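Local coordinates for protein 2,3-dihydroxybenzoate-AMP ligase (Bacillus subtilis, PDB 1MDB) that belongs to the adenylate-forming (ANL) family of AMP-binding enzymes, whose members have a large N-terminal and a small C-terminal domain, at residues Tyr209-Ser214 and Met357-Asp361. Numbering follows the deposited sequence.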
loop_
_atom_site.group_PDB
_atom_site.type_symbol
_atom_site.label_atom_id
_atom_site.label_comp_id
_atom_site.label_asym_id
_atom_site.label_seq_id
_atom_site.Cartn_x
_atom_site.Cartn_y
_atom_site.Cartn_z
ATOM N N TYR A 209 -1.839 -9.238 14.114
ATOM C CA TYR A 209 -0.466 -9.684 14.349
ATOM C C TYR A 209 0.480 -8.842 13.486
ATOM O O TYR A 209 1.520 -8.372 13.965
ATOM C CB TYR A 209 -0.281 -11.157 13.989
ATOM C CG TYR A 209 1.161 -11.597 14.094
ATOM C CD1 TYR A 209 1.842 -11.523 15.312
ATOM C CD2 TYR A 209 1.863 -12.046 12.971
ATOM C CE1 TYR A 209 3.184 -11.881 15.411
ATOM C CE2 TYR A 209 3.212 -12.412 13.059
ATOM C CZ TYR A 209 3.864 -12.324 14.283
ATOM O OH TYR A 209 5.196 -12.666 14.385
ATOM N N SER A 210 0.126 -8.647 12.213
ATOM C CA SER A 210 0.963 -7.838 11.323
ATOM C C SER A 210 1.122 -6.425 11.897
ATOM O O SER A 210 2.174 -5.801 11.739
ATOM C CB SER A 210 0.357 -7.758 9.916
ATOM O OG SER A 210 -0.603 -6.717 9.821
ATOM N N LEU A 211 0.077 -5.918 12.557
ATOM C CA LEU A 211 0.135 -4.589 13.163
ATOM C C LEU A 211 1.080 -4.572 14.384
ATOM O O LEU A 211 1.867 -3.638 14.562
ATOM C CB LEU A 211 -1.272 -4.137 13.585
ATOM C CG LEU A 211 -2.307 -3.928 12.469
ATOM C CD1 LEU A 211 -3.665 -3.577 13.078
ATOM C CD2 LEU A 211 -1.841 -2.812 11.532
ATOM N N LYS A 212 1.003 -5.608 15.215
ATOM C CA LYS A 212 1.848 -5.701 16.402
ATOM C C LYS A 212 3.323 -5.782 16.037
ATOM O O LYS A 212 4.162 -5.175 16.695
ATOM C CB LYS A 212 1.481 -6.930 17.241
ATOM C CG LYS A 212 2.018 -6.861 18.671
ATOM C CD LYS A 212 1.959 -8.206 19.385
ATOM C CE LYS A 212 3.053 -9.133 18.888
ATOM N NZ LYS A 212 3.059 -10.449 19.600
ATOM N N ARG A 213 3.649 -6.542 14.999
ATOM C CA ARG A 213 5.042 -6.658 14.586
ATOM C C ARG A 213 5.537 -5.345 13.982
ATOM O O ARG A 213 6.658 -4.919 14.254
ATOM C CB ARG A 213 5.211 -7.801 13.585
ATOM C CG ARG A 213 5.463 -9.161 14.220
ATOM C CD ARG A 213 6.954 -9.389 14.505
ATOM N NE ARG A 213 7.439 -8.685 15.690
ATOM C CZ ARG A 213 8.705 -8.323 15.875
ATOM N NH1 ARG A 213 9.614 -8.592 14.948
ATOM N NH2 ARG A 213 9.067 -7.693 16.986
ATOM N N SER A 214 4.698 -4.697 13.177
ATOM C CA SER A 214 5.078 -3.426 12.565
ATOM C C SER A 214 5.314 -2.385 13.656
ATOM O O SER A 214 6.209 -1.562 13.546
ATOM C CB SER A 214 3.980 -2.937 11.614
ATOM O OG SER A 214 3.752 -3.875 10.574
ATOM N N MET A 357 9.485 -9.118 8.878
ATOM C CA MET A 357 9.215 -8.558 10.198
ATOM C C MET A 357 8.876 -9.617 11.244
ATOM O O MET A 357 9.008 -9.370 12.442
ATOM C CB MET A 357 8.078 -7.527 10.129
ATOM C CG MET A 357 6.671 -8.101 10.016
ATOM S SD MET A 357 5.410 -6.781 10.183
ATOM C CE MET A 357 4.015 -7.452 9.202
ATOM N N SER A 358 8.446 -10.791 10.796
ATOM C CA SER A 358 8.083 -11.870 11.711
ATOM C C SER A 358 9.104 -12.996 11.731
ATOM O O SER A 358 9.677 -13.340 10.700
ATOM C CB SER A 358 6.727 -12.458 11.329
ATOM O OG SER A 358 6.458 -13.632 12.076
ATOM N N PRO A 359 9.342 -13.588 12.913
ATOM C CA PRO A 359 10.301 -14.689 13.053
ATOM C C PRO A 359 9.761 -15.916 12.333
ATOM O O PRO A 359 10.509 -16.835 12.003
ATOM C CB PRO A 359 10.356 -14.916 14.564
ATOM C CG PRO A 359 9.964 -13.588 15.135
ATOM C CD PRO A 359 8.833 -13.177 14.233
ATOM N N TYR A 360 8.453 -15.923 12.096
ATOM C CA TYR A 360 7.817 -17.050 11.439
ATOM C C TYR A 360 7.559 -16.866 9.943
ATOM O O TYR A 360 6.972 -17.739 9.303
ATOM C CB TYR A 360 6.519 -17.407 12.165
ATOM C CG TYR A 360 6.718 -17.661 13.645
ATOM C CD1 TYR A 360 6.660 -16.615 14.567
ATOM C CD2 TYR A 360 6.987 -18.946 14.123
ATOM C CE1 TYR A 360 6.859 -16.840 15.931
ATOM C CE2 TYR A 360 7.191 -19.182 15.484
ATOM C CZ TYR A 360 7.125 -18.124 16.382
ATOM O OH TYR A 360 7.324 -18.345 17.728
ATOM N N ASP A 361 7.988 -15.730 9.391
ATOM C CA ASP A 361 7.837 -15.483 7.958
ATOM C C ASP A 361 8.832 -16.393 7.236
ATOM O O ASP A 361 10.018 -16.389 7.546
ATOM C CB ASP A 361 8.169 -14.025 7.598
ATOM C CG ASP A 361 6.972 -13.087 7.732
ATOM O OD1 ASP A 361 5.870 -13.459 7.285
ATOM O OD2 ASP A 361 7.141 -11.969 8.269
#
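S358 OG sits at the edges of the Y209 and Y360 rings, in the plane of each, and M357 O lies at the edge of the R213 guanidinium, 11° out of plane. Here one side of helix 204-218 meets the loop joining strands 355-356 and 362-366, within the AMP-binding domain. The loop contains a type I beta turn from S358 to D361, with an ST turn inside it: S358 OG accepts from Y360 N at 3.0 Å. The same oxygen is 2.8 Å from Y209 OH, and either hydroxyl could donate. CG of Y209 is anti to the backbone N (chi1 174°), which swings the phenol outward from the helix to reach this turn.

R213 bends at chi2 and chi3, bringing NH1 onto M357 O at 2.7 Å with an N-H...O angle of 161°, nearly in line with the carbonyl. Its NH2 pairs with E216 in a salt bridge, so both terminal nitrogens of the guanidinium are engaged.

Beside the aliphatic part of R213, M357 runs extended beyond CG along the helix. Its SD lies 3.6 Å from R213 CB, while CE packs against S210. The M357 side chain is about 7 Å from the bound 2,3-dihydroxybenzoic acid. S210 O accepts from both S214 N and S214 OG, which approach from opposite faces of its plane, and S214 OG lies 3.4 Å from M357 SD.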